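Long-range contacts in epimerase family protein SDR39U1 (Homo sapiens, PDB 4B4O), which probably acts as an NADP-dependent oxidoreductase of the epimerase/dehydratase family, and binds NADPH: residues Phe189-His194 against Glu263-Ile268; Ile195-Gly200 against Tyr277-Pro282; Leu173-Gly178 against Arg238-Pro243; Trp103-Gly108 against Thr137-Ala142. The protein carries 3 engineered substitutions. One frame throughout, in Å; residues are numbered along the deposited sequence.

Contact 1 of 4, residues Phe189-His194 against Glu263-Ile268; sequences FFPWIH and EGQKVI
The backbone leaves helix 255-262 at Glu263, whose side chain heads away, and the contact proper begins at Gly264. With no side chain in the way, Gly264 CA sets a C-H on Phe189 O, 3.4 Å off, with an angle of 161° at the hydrogen. On the same stretch, a water accepts from Phe189 N and donates to Gly264 O, so the two backbones are bridged through it. Gln265 starts out away from the partner, but the bend at its chi2 (79°) swings the amide back, and OE1 comes to 3.5 Å from CG of the Pro191 ring. Its backbone O meets Phe189 CB. Lys266 then makes a CH-pi contact: its CB sits over the centre of the Phe189 ring, 3.5 Å from the centroid and 9° off the normal. Its CG is anti to the backbone N, and from there the aliphatic chain leads the ammonium away, to a weak long ion pair with Glu119. By Val267 the chains have parted. Beyond Pro191 the other segment becomes strand 192-194, held by backbone bonds to strand 151-161, so this is an irregular C-terminal loop laid across the approach to an outer strand of the parallel Rossmann-type sheet.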
# COMPACT_ATOMS: atom_id res chain seq x y z
N PHE A 189 -7.08 15.82 -3.05
CA PHE A 189 -5.71 15.46 -2.78
C PHE A 189 -5.43 14.05 -3.32
O PHE A 189 -6.29 13.15 -3.29
CB PHE A 189 -5.37 15.54 -1.30
CG PHE A 189 -5.38 16.94 -0.76
CD1 PHE A 189 -4.42 17.87 -1.16
CD2 PHE A 189 -6.33 17.32 0.17
CE1 PHE A 189 -4.43 19.16 -0.67
CE2 PHE A 189 -6.35 18.62 0.67
CZ PHE A 189 -5.39 19.54 0.25
N PHE A 190 -4.22 13.89 -3.83
CA PHE A 190 -3.77 12.65 -4.42
C PHE A 190 -2.55 12.16 -3.63
O PHE A 190 -1.41 12.46 -4.00
CB PHE A 190 -3.44 12.90 -5.88
CG PHE A 190 -3.19 11.67 -6.68
CD1 PHE A 190 -4.25 10.86 -7.07
CD2 PHE A 190 -1.92 11.33 -7.08
CE1 PHE A 190 -4.04 9.71 -7.80
CE2 PHE A 190 -1.68 10.19 -7.83
CZ PHE A 190 -2.75 9.38 -8.19
N PRO A 191 -2.78 11.43 -2.51
CA PRO A 191 -1.65 10.85 -1.77
C PRO A 191 -1.06 9.70 -2.58
O PRO A 191 -1.80 8.78 -2.95
CB PRO A 191 -2.29 10.32 -0.48
CG PRO A 191 -3.70 10.08 -0.82
CD PRO A 191 -4.07 11.06 -1.92
N TRP A 192 0.23 9.77 -2.87
CA TRP A 192 0.86 8.80 -3.73
C TRP A 192 2.24 8.51 -3.23
O TRP A 192 2.80 9.28 -2.45
CB TRP A 192 0.92 9.36 -5.15
CG TRP A 192 1.82 10.55 -5.24
CD1 TRP A 192 1.49 11.87 -5.04
CD2 TRP A 192 3.26 10.55 -5.50
NE1 TRP A 192 2.59 12.66 -5.17
CE2 TRP A 192 3.68 11.93 -5.45
CE3 TRP A 192 4.20 9.55 -5.77
CZ2 TRP A 192 4.99 12.30 -5.64
CZ3 TRP A 192 5.52 9.93 -5.96
CH2 TRP A 192 5.91 11.28 -5.90
N ILE A 193 2.81 7.41 -3.71
CA ILE A 193 4.21 7.08 -3.46
C ILE A 193 4.73 6.24 -4.62
O ILE A 193 3.99 5.44 -5.21
CB ILE A 193 4.41 6.31 -2.14
CG1 ILE A 193 5.89 6.21 -1.77
CG2 ILE A 193 3.77 4.91 -2.18
CD1 ILE A 193 6.11 5.73 -0.35
N HIS A 194 5.99 6.45 -4.99
CA HIS A 194 6.62 5.62 -6.00
C HIS A 194 6.89 4.27 -5.39
O HIS A 194 7.29 4.17 -4.23
CB HIS A 194 7.89 6.25 -6.50
CG HIS A 194 8.47 5.55 -7.70
ND1 HIS A 194 9.22 4.43 -7.60
CD2 HIS A 194 8.38 5.83 -9.06
CE1 HIS A 194 9.60 4.04 -8.82
NE2 HIS A 194 9.08 4.89 -9.71
N GLU A 263 -12.30 11.52 -3.99
CA GLU A 263 -11.93 12.31 -2.83
C GLU A 263 -10.52 11.97 -2.38
O GLU A 263 -9.89 11.07 -2.93
CB GLU A 263 -12.92 12.08 -1.70
CG GLU A 263 -14.38 12.26 -2.09
CD GLU A 263 -15.32 12.18 -0.90
OE1 GLU A 263 -15.05 12.86 0.11
OE2 GLU A 263 -16.32 11.43 -0.97
N GLY A 264 -10.04 12.70 -1.39
CA GLY A 264 -8.67 12.56 -0.93
C GLY A 264 -8.30 13.19 0.40
O GLY A 264 -9.03 14.01 0.94
N GLN A 265 -7.15 12.77 0.90
CA GLN A 265 -6.61 13.20 2.19
C GLN A 265 -5.27 13.86 1.92
O GLN A 265 -4.43 13.29 1.20
CB GLN A 265 -6.28 12.00 3.10
CG GLN A 265 -7.31 10.89 3.23
CD GLN A 265 -7.35 9.91 2.09
OE1 GLN A 265 -6.59 10.00 1.13
NE2 GLN A 265 -8.24 8.92 2.21
N LYS A 266 -5.01 15.00 2.55
CA LYS A 266 -3.66 15.56 2.52
C LYS A 266 -2.85 14.90 3.63
O LYS A 266 -3.13 15.10 4.81
CB LYS A 266 -3.74 17.08 2.68
CG LYS A 266 -2.42 17.80 2.94
CD LYS A 266 -1.35 17.60 1.87
CE LYS A 266 -0.14 18.54 2.08
NZ LYS A 266 -0.39 19.97 2.53
N VAL A 267 -1.88 14.08 3.27
CA VAL A 267 -1.16 13.29 4.25
C VAL A 267 0.32 13.68 4.24
O VAL A 267 0.99 13.56 3.22
CB VAL A 267 -1.33 11.76 4.03
CG1 VAL A 267 -0.59 10.99 5.11
CG2 VAL A 267 -2.81 11.37 4.05
N ILE A 268 0.83 14.05 5.42
CA ILE A 268 2.25 14.30 5.62
C ILE A 268 2.98 13.09 6.23
O ILE A 268 2.51 12.49 7.19
CB ILE A 268 2.44 15.50 6.54
CG1 ILE A 268 1.77 16.71 5.90
CG2 ILE A 268 3.92 15.73 6.79
CD1 ILE A 268 1.54 17.86 6.89
O HOH W 1 -9.38 16.28 -1.08

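Contact 2 of 4, residues Ile195-Gly200 against Tyr277-Pro282; sequences IGDLAG and YQYSFP
Asp197 lays its carboxylate beside the Tyr279 ring, CG 3.6 Å from Tyr279 CD2, and from there grips the loop at three points. The backbone N-H groups of the consecutive residues Ser280 and Phe281 take one oxygen each: Ser280 N bonds to Asp197 OD1 at 2.8 Å and 164°, and Phe281 N to Asp197 OD2 at 2.9 Å, both on syn lone pairs. Tyr277 OH donates to the anti lone pair of Asp197 OD1, 2.7 Å away, with its ring almost perpendicular to the carboxylate (88°). A water donating to both OD2 and Phe281 O completes the set, so a buried acid is well supplied with donors, which would be expected to keep it ionised. Tyr277 has CG anti to its backbone N; this swings the ring across the helix, where CE1 packs on Gly200 C at 3.3 Å, while CE2 lies over the centre of the Tyr279 face. Gly196 and Gly200, one turn apart, leave the helix surface low on this side. The loop, between helices 270-274 and 284-293, thus lies along the first turns of helix 195-207, while Ile195 and Leu198 on that helix pack against helix 11-22 and strand 151-161.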
# COMPACT_ATOMS: atom_id res chain seq x y z
N ILE A 195 6.65 3.22 -6.15
CA ILE A 195 6.82 1.87 -5.65
C ILE A 195 8.20 1.66 -5.05
O ILE A 195 8.34 0.95 -4.07
CB ILE A 195 6.57 0.77 -6.72
CG1 ILE A 195 6.66 -0.61 -6.04
CG2 ILE A 195 7.59 0.90 -7.87
CD1 ILE A 195 5.58 -1.58 -6.36
N GLY A 196 9.22 2.26 -5.64
CA GLY A 196 10.57 2.14 -5.10
C GLY A 196 10.69 2.71 -3.70
O GLY A 196 11.47 2.20 -2.90
N ASP A 197 9.93 3.75 -3.42
CA ASP A 197 9.98 4.40 -2.11
C ASP A 197 9.14 3.68 -1.06
O ASP A 197 9.48 3.69 0.12
CB ASP A 197 9.59 5.87 -2.21
CG ASP A 197 10.73 6.74 -2.69
OD1 ASP A 197 11.88 6.53 -2.24
OD2 ASP A 197 10.47 7.65 -3.53
N LEU A 198 8.04 3.04 -1.46
CA LEU A 198 7.33 2.19 -0.51
C LEU A 198 8.20 1.00 -0.15
O LEU A 198 8.34 0.66 1.01
CB LEU A 198 5.96 1.72 -1.04
CG LEU A 198 5.16 0.90 -0.00
CD1 LEU A 198 4.97 1.71 1.26
CD2 LEU A 198 3.81 0.51 -0.57
N ALA A 199 8.79 0.38 -1.16
CA ALA A 199 9.72 -0.70 -0.98
C ALA A 199 10.88 -0.30 -0.06
O ALA A 199 11.31 -1.06 0.82
CB ALA A 199 10.25 -1.13 -2.35
N GLY A 200 11.36 0.93 -0.25
CA GLY A 200 12.44 1.50 0.56
C GLY A 200 12.08 1.75 2.03
O GLY A 200 12.84 1.41 2.93
N TYR A 277 14.72 7.90 6.74
CA TYR A 277 14.49 7.46 5.36
C TYR A 277 14.54 8.64 4.40
O TYR A 277 14.02 9.70 4.68
CB TYR A 277 13.16 6.74 5.16
CG TYR A 277 13.00 6.25 3.73
CD1 TYR A 277 13.69 5.12 3.28
CD2 TYR A 277 12.19 6.93 2.81
CE1 TYR A 277 13.58 4.67 1.98
CE2 TYR A 277 12.09 6.49 1.50
CZ TYR A 277 12.79 5.37 1.10
OH TYR A 277 12.68 4.95 -0.20
N GLN A 278 15.17 8.39 3.24
CA GLN A 278 15.37 9.42 2.23
C GLN A 278 14.83 8.97 0.88
O GLN A 278 15.22 7.94 0.36
CB GLN A 278 16.85 9.76 2.15
CG GLN A 278 17.32 10.44 3.43
CD GLN A 278 18.75 10.96 3.38
OE1 GLN A 278 19.68 10.18 3.22
NE2 GLN A 278 18.92 12.27 3.54
N TYR A 279 13.89 9.75 0.35
CA TYR A 279 13.11 9.37 -0.82
C TYR A 279 13.91 9.46 -2.11
O TYR A 279 14.67 10.40 -2.30
CB TYR A 279 11.88 10.27 -0.96
CG TYR A 279 10.78 9.99 0.03
CD1 TYR A 279 10.83 10.49 1.32
CD2 TYR A 279 9.70 9.21 -0.32
CE1 TYR A 279 9.82 10.26 2.23
CE2 TYR A 279 8.69 8.95 0.59
CZ TYR A 279 8.77 9.48 1.87
OH TYR A 279 7.75 9.24 2.77
N SER A 280 13.76 8.45 -2.96
CA SER A 280 14.35 8.46 -4.31
C SER A 280 13.54 9.31 -5.27
O SER A 280 14.08 9.92 -6.19
CB SER A 280 14.45 7.05 -4.86
OG SER A 280 15.40 6.32 -4.12
N PHE A 281 12.22 9.35 -5.06
CA PHE A 281 11.30 10.06 -5.95
C PHE A 281 10.28 10.87 -5.14
O PHE A 281 9.09 10.60 -5.17
CB PHE A 281 10.59 9.04 -6.88
CG PHE A 281 11.53 8.21 -7.70
CD1 PHE A 281 12.13 8.73 -8.83
CD2 PHE A 281 11.80 6.90 -7.35
CE1 PHE A 281 13.01 7.96 -9.59
CE2 PHE A 281 12.68 6.13 -8.09
CZ PHE A 281 13.28 6.66 -9.21
N PRO A 282 10.75 11.87 -4.40
CA PRO A 282 9.83 12.69 -3.60
C PRO A 282 8.91 13.64 -4.40
O PRO A 282 7.87 14.01 -3.90
CB PRO A 282 10.79 13.53 -2.74
CG PRO A 282 12.01 13.66 -3.57
CD PRO A 282 12.14 12.33 -4.27
O HOH W 2 7.80 8.42 -4.07

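Contact 3 of 4, residues Leu173-Gly178 against Arg238-Pro243; sequences LPFRLG and RRAFIP
A Schellman motif ends helix 166-176, and the loop between helices 225-236 and 246-253 closes over it. Gly178 supplies the positive phi (80°) that turns the chain out of the helix, and its N bonds back to Phe175 O. Arg238 reaches across to this end: its chain, bent at chi2, passes CG by the Phe175 carbonyl and brings NE to Arg176 O, 2.7 Å away and nearly straight at 161°. The oxygen lies in the guanidinium plane, whereas NE approaches from above the plane of the carbonyl, 33° out of it, rather than along a lone pair. A positive group among the last carbonyls of a helix is probably favourable to the helix dipole, though Arg176 places a like charge not far off.

Behind the turn, Gly178 CA offers a C-H to Arg239 O at 3.5 Å. The apolar part is small: Phe175 CE2 touches Ala240 CB at 4.2 Å, and the Phe175 ring also meets that of Phe232 in helix 225-236. Water does much of the joining. One molecule donates to Phe175 O and Arg239 O together; two more donate to Gly178 O, each at 2.9 Å, the first accepting from Phe241 N and the second from Arg239 NH2, which lies 2.9 Å from that water.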
# COMPACT_ATOMS: atom_id res chain seq x y z
N LEU A 173 -2.24 2.63 -20.31
CA LEU A 173 -2.61 2.55 -21.72
C LEU A 173 -3.56 3.68 -22.14
O LEU A 173 -3.31 4.34 -23.14
CB LEU A 173 -3.17 1.18 -22.10
CG LEU A 173 -3.51 0.97 -23.58
CD1 LEU A 173 -2.38 1.27 -24.57
CD2 LEU A 173 -4.01 -0.45 -23.77
N PRO A 174 -4.62 3.95 -21.35
CA PRO A 174 -5.48 5.06 -21.72
C PRO A 174 -4.75 6.40 -21.77
O PRO A 174 -4.93 7.16 -22.72
CB PRO A 174 -6.54 5.06 -20.61
CG PRO A 174 -6.61 3.64 -20.17
CD PRO A 174 -5.20 3.14 -20.26
N PHE A 175 -3.95 6.69 -20.75
CA PHE A 175 -3.18 7.92 -20.76
C PHE A 175 -2.27 8.00 -21.98
O PHE A 175 -2.22 9.04 -22.65
CB PHE A 175 -2.36 8.08 -19.48
CG PHE A 175 -3.06 8.84 -18.41
CD1 PHE A 175 -4.02 8.23 -17.60
CD2 PHE A 175 -2.78 10.19 -18.20
CE1 PHE A 175 -4.68 8.94 -16.61
CE2 PHE A 175 -3.45 10.91 -17.20
CZ PHE A 175 -4.40 10.28 -16.42
N ARG A 176 -1.59 6.90 -22.29
CA ARG A 176 -0.74 6.85 -23.48
C ARG A 176 -1.49 7.11 -24.77
O ARG A 176 -0.89 7.54 -25.74
CB ARG A 176 -0.03 5.51 -23.56
CG ARG A 176 1.16 5.43 -22.62
CD ARG A 176 1.81 4.05 -22.65
NE ARG A 176 2.50 3.82 -23.91
CZ ARG A 176 2.96 2.64 -24.33
NH1 ARG A 176 2.77 1.56 -23.57
NH2 ARG A 176 3.59 2.51 -25.50
N LEU A 177 -2.79 6.84 -24.78
CA LEU A 177 -3.60 7.02 -25.97
C LEU A 177 -4.32 8.35 -26.01
O LEU A 177 -5.14 8.60 -26.90
CB LEU A 177 -4.60 5.86 -26.09
CG LEU A 177 -4.04 4.50 -26.55
CD1 LEU A 177 -5.10 3.43 -26.37
CD2 LEU A 177 -3.54 4.51 -27.99
N GLY A 178 -4.04 9.20 -25.04
CA GLY A 178 -4.68 10.52 -24.96
C GLY A 178 -6.10 10.54 -24.37
O GLY A 178 -6.83 11.53 -24.56
N ARG A 238 1.48 13.63 -23.97
CA ARG A 238 0.13 13.43 -24.45
C ARG A 238 -0.85 14.41 -23.89
O ARG A 238 -0.70 14.87 -22.73
CB ARG A 238 -0.38 12.06 -24.02
CG ARG A 238 -0.01 10.85 -24.82
CD ARG A 238 -0.29 10.87 -26.30
NE ARG A 238 0.49 9.68 -26.65
CZ ARG A 238 1.71 9.61 -27.14
NH1 ARG A 238 2.37 10.67 -27.57
NH2 ARG A 238 2.23 8.39 -27.26
N ARG A 239 -1.87 14.67 -24.68
CA ARG A 239 -3.10 15.32 -24.22
C ARG A 239 -3.69 14.54 -23.05
O ARG A 239 -3.82 13.33 -23.13
CB ARG A 239 -4.13 15.31 -25.36
CG ARG A 239 -3.68 15.87 -26.71
CD ARG A 239 -4.74 15.68 -27.82
NE ARG A 239 -5.18 14.28 -27.93
CZ ARG A 239 -5.00 13.45 -28.98
NH1 ARG A 239 -4.38 13.85 -30.10
NH2 ARG A 239 -5.46 12.19 -28.91
N ALA A 240 -4.02 15.23 -21.94
CA ALA A 240 -4.73 14.60 -20.82
C ALA A 240 -5.91 15.49 -20.35
O ALA A 240 -6.01 15.87 -19.19
CB ALA A 240 -3.78 14.29 -19.68
N PHE A 241 -6.84 15.74 -21.29
CA PHE A 241 -7.88 16.75 -21.16
C PHE A 241 -9.28 16.21 -20.88
O PHE A 241 -10.21 16.99 -20.76
CB PHE A 241 -7.96 17.53 -22.46
CG PHE A 241 -6.65 18.08 -22.92
CD1 PHE A 241 -5.63 18.39 -22.00
CD2 PHE A 241 -6.42 18.33 -24.27
CE1 PHE A 241 -4.42 18.90 -22.42
CE2 PHE A 241 -5.21 18.85 -24.70
CZ PHE A 241 -4.21 19.14 -23.77
N ILE A 242 -9.42 14.91 -20.78
CA ILE A 242 -10.75 14.28 -20.70
C ILE A 242 -11.15 13.92 -19.27
O ILE A 242 -10.66 12.93 -18.73
CB ILE A 242 -10.81 13.00 -21.56
CG1 ILE A 242 -10.53 13.36 -23.02
CG2 ILE A 242 -12.16 12.33 -21.43
CD1 ILE A 242 -10.62 12.18 -23.93
N PRO A 243 -12.08 14.70 -18.66
CA PRO A 243 -12.42 14.45 -17.26
C PRO A 243 -13.34 13.26 -17.14
O PRO A 243 -14.17 13.06 -18.01
CB PRO A 243 -13.15 15.74 -16.83
CG PRO A 243 -12.96 16.72 -17.95
CD PRO A 243 -12.83 15.87 -19.18
O HOH W 3 -3.80 11.22 -21.69
O HOH W 4 -7.00 14.36 -24.01
O HOH W 5 -7.74 12.44 -27.17

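Contact 4 of 4, residues Trp103-Gly108 against Thr137-Ala142; sequences WVLVTG and TKWEAA. With NDP (NADPH dihydro-nicotinamide-adenine-dinucleotide phosphate), chain I.
NADPH meets this contact through three residues. Trp139 turns the edge of its indole to the nicotinamide ribose, CZ2 lying 3.3 Å from O3D of the cofactor. Val106 places CG1 3.6 Å from the ribose ring oxygen O4D, and the Thr107 carbonyl O comes to 3.3 Å from C6N of the nicotinamide ring.

What sets the indole in place is the strand beneath it. Val106 O lies under one face near the rim, 3.2 Å from Trp139 CZ2, and Thr107 CG2 joins it on the same face, making a CH-pi contact 3.9 Å from the centroid of the six-membered ring. Leu105 CD2 touches Trp139 CD1 farther back, at 3.7 Å, and so follows the pyrrole end. Trp139 has CG anti to its own backbone N (chi1 -161°), which carries the ring off the helix and along the strand toward the cofactor. Arg82 and Thr86 of helix 72-95 also touch it.

Thr107 is itself fixed by Glu140. With chi1 at 69° its OG1 stands between the backbone N and the carbonyl carbon, and donates to the anti lone pair of Glu140 OE2, 2.9 Å away. The same OE2 forms a salt bridge with Arg156 on strand 151-161. Segment 137-142 runs antiparallel to strand segment 103-108 (173°), as helices do against the parallel strands of a Rossmann fold. A buried glutamate paired with arginine is likely to stay ionised; from the second shell it anchors a threonine whose backbone O meets the nicotinamide ring while its side chain supports the indole flanking the ribose.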
# COMPACT_ATOMS: atom_id res chain seq x y z
N TRP A 103 8.21 -6.79 12.66
CA TRP A 103 6.88 -7.17 12.09
C TRP A 103 6.20 -5.96 11.52
O TRP A 103 5.88 -5.02 12.23
CB TRP A 103 6.03 -7.79 13.19
CG TRP A 103 4.53 -7.97 12.98
CD1 TRP A 103 3.53 -7.66 13.87
CD2 TRP A 103 3.82 -8.60 11.86
NE1 TRP A 103 2.30 -8.01 13.40
CE2 TRP A 103 2.39 -8.58 12.21
CE3 TRP A 103 4.19 -9.15 10.64
CZ2 TRP A 103 1.41 -9.07 11.36
CZ3 TRP A 103 3.19 -9.66 9.80
CH2 TRP A 103 1.83 -9.60 10.15
N VAL A 104 6.03 -5.95 10.20
CA VAL A 104 5.61 -4.76 9.49
C VAL A 104 4.37 -5.04 8.66
O VAL A 104 4.33 -6.00 7.91
CB VAL A 104 6.72 -4.30 8.56
CG1 VAL A 104 6.32 -3.00 7.88
CG2 VAL A 104 8.02 -4.20 9.36
N LEU A 105 3.35 -4.18 8.81
CA LEU A 105 2.10 -4.30 8.06
C LEU A 105 1.91 -3.11 7.16
O LEU A 105 2.32 -2.00 7.50
CB LEU A 105 0.91 -4.37 9.02
CG LEU A 105 -0.44 -4.61 8.35
CD1 LEU A 105 -0.43 -5.90 7.54
CD2 LEU A 105 -1.52 -4.68 9.42
N VAL A 106 1.35 -3.36 5.98
CA VAL A 106 0.97 -2.28 5.08
C VAL A 106 -0.53 -2.13 5.16
O VAL A 106 -1.26 -3.10 4.96
CB VAL A 106 1.38 -2.52 3.60
CG1 VAL A 106 0.68 -1.55 2.67
CG2 VAL A 106 2.89 -2.41 3.42
N THR A 107 -0.98 -0.93 5.49
CA THR A 107 -2.41 -0.60 5.37
C THR A 107 -2.52 0.66 4.50
O THR A 107 -1.71 0.82 3.57
CB THR A 107 -3.07 -0.49 6.75
OG1 THR A 107 -2.58 0.66 7.44
CG2 THR A 107 -2.77 -1.73 7.59
N GLY A 108 -3.49 1.52 4.76
CA GLY A 108 -3.79 2.59 3.82
C GLY A 108 -4.12 3.94 4.42
O GLY A 108 -4.52 4.04 5.57
N THR A 137 -8.57 0.17 10.79
CA THR A 137 -8.55 -0.02 12.26
C THR A 137 -8.47 -1.50 12.63
O THR A 137 -7.61 -1.92 13.38
CB THR A 137 -9.77 0.65 12.97
OG1 THR A 137 -9.74 2.06 12.78
CG2 THR A 137 -9.78 0.37 14.47
N LYS A 138 -9.37 -2.28 12.07
CA LYS A 138 -9.46 -3.72 12.38
C LYS A 138 -8.23 -4.47 11.89
O LYS A 138 -7.73 -5.37 12.55
CB LYS A 138 -10.72 -4.34 11.74
CG LYS A 138 -12.02 -3.91 12.39
CD LYS A 138 -13.15 -4.02 11.39
CE LYS A 138 -14.52 -4.09 12.06
NZ LYS A 138 -15.58 -3.60 11.13
N TRP A 139 -7.75 -4.06 10.74
CA TRP A 139 -6.56 -4.61 10.11
C TRP A 139 -5.35 -4.41 10.98
O TRP A 139 -4.59 -5.34 11.23
CB TRP A 139 -6.39 -3.89 8.79
CG TRP A 139 -5.53 -4.51 7.73
CD1 TRP A 139 -4.75 -5.65 7.79
CD2 TRP A 139 -5.33 -3.98 6.39
NE1 TRP A 139 -4.10 -5.86 6.60
CE2 TRP A 139 -4.41 -4.88 5.72
CE3 TRP A 139 -5.80 -2.88 5.71
CZ2 TRP A 139 -4.00 -4.67 4.43
CZ3 TRP A 139 -5.37 -2.68 4.40
CH2 TRP A 139 -4.50 -3.56 3.78
N GLU A 140 -5.15 -3.19 11.45
CA GLU A 140 -4.06 -2.89 12.35
C GLU A 140 -4.24 -3.62 13.67
O GLU A 140 -3.29 -4.16 14.23
CB GLU A 140 -3.91 -1.37 12.54
CG GLU A 140 -3.47 -0.71 11.25
CD GLU A 140 -3.31 0.82 11.31
OE1 GLU A 140 -3.38 1.42 12.40
OE2 GLU A 140 -3.09 1.41 10.21
N ALA A 141 -5.47 -3.68 14.16
CA ALA A 141 -5.75 -4.42 15.40
C ALA A 141 -5.32 -5.88 15.27
O ALA A 141 -4.83 -6.49 16.22
CB ALA A 141 -7.22 -4.35 15.76
N ALA A 142 -5.55 -6.45 14.09
CA ALA A 142 -5.27 -7.84 13.83
C ALA A 142 -3.76 -8.11 13.91
O ALA A 142 -3.34 -9.21 14.27
CB ALA A 142 -5.84 -8.23 12.48
PA NDP I . -1.64 -7.13 -4.98
O1A NDP I . -3.14 -7.41 -5.28
O2A NDP I . -0.63 -6.99 -6.13
O5B NDP I . -0.96 -8.30 -4.07
C5B NDP I . -1.82 -8.96 -3.15
C4B NDP I . -1.27 -10.35 -2.90
O4B NDP I . -2.01 -10.90 -1.82
C3B NDP I . -1.44 -11.25 -4.13
O3B NDP I . -0.21 -11.46 -4.87
C2B NDP I . -1.94 -12.57 -3.55
O2B NDP I . -0.88 -13.49 -3.33
C1B NDP I . -2.46 -12.20 -2.19
N9A NDP I . -3.92 -12.18 -2.31
C8A NDP I . -4.75 -11.66 -3.27
N7A NDP I . -6.07 -11.96 -2.94
C5A NDP I . -6.05 -12.68 -1.79
C6A NDP I . -7.02 -13.30 -0.88
N6A NDP I . -8.35 -13.22 -1.11
N1A NDP I . -6.57 -13.96 0.20
C2A NDP I . -5.23 -14.06 0.44
N3A NDP I . -4.27 -13.49 -0.33
C4A NDP I . -4.64 -12.81 -1.39
O3 NDP I . -1.74 -5.81 -4.04
PN NDP I . -0.55 -4.74 -3.86
O1N NDP I . 0.78 -5.48 -3.98
O2N NDP I . -0.78 -3.57 -4.77
O5D NDP I . -0.79 -4.22 -2.32
C5D NDP I . -0.59 -5.23 -1.30
C4D NDP I . -1.25 -4.85 0.01
O4D NDP I . -1.01 -3.45 0.16
C3D NDP I . -2.79 -5.02 0.03
O3D NDP I . -3.23 -5.51 1.34
C2D NDP I . -3.32 -3.62 -0.29
O2D NDP I . -4.53 -3.19 0.35
C1D NDP I . -2.24 -2.74 0.29
N1N NDP I . -2.17 -1.41 -0.33
C2N NDP I . -1.95 -1.26 -1.65
C3N NDP I . -1.88 -0.01 -2.22
C7N NDP I . -1.63 0.09 -3.68
O7N NDP I . -1.18 -0.89 -4.25
N7N NDP I . -1.88 1.22 -4.33
C4N NDP I . -1.99 1.23 -1.39
C5N NDP I . -2.21 0.96 0.02
C6N NDP I . -2.28 -0.34 0.49
P2B NDP I . -1.09 -15.08 -3.73
O1X NDP I . -1.94 -15.68 -2.63
O2X NDP I . -1.80 -15.12 -5.12
O3X NDP I . 0.40 -15.48 -3.67

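In the fold
From the N terminus, contact 4 comes first: it closes the loop from strand 102-108 to helix 131-143 and is complete before any other opens. The remaining three open in the order 3, 1, 2 (173-178, 189-194, 195-200) and close in that same order (238-243, 263-268, 277-282), so each pair crosses. Contacts 1 and 2 share a continuous run, strand 192-194 leading into helix 195-207, and they touch where Trp192 and His194 meet Phe281. Contact 1 lays one C-terminal loop against the run into strand 192-194 of the sheet, contact 2 another against helix 195-207. Contact 3 lies out at the periphery, tying the end of helix 166-176 to the loop after helix 225-236.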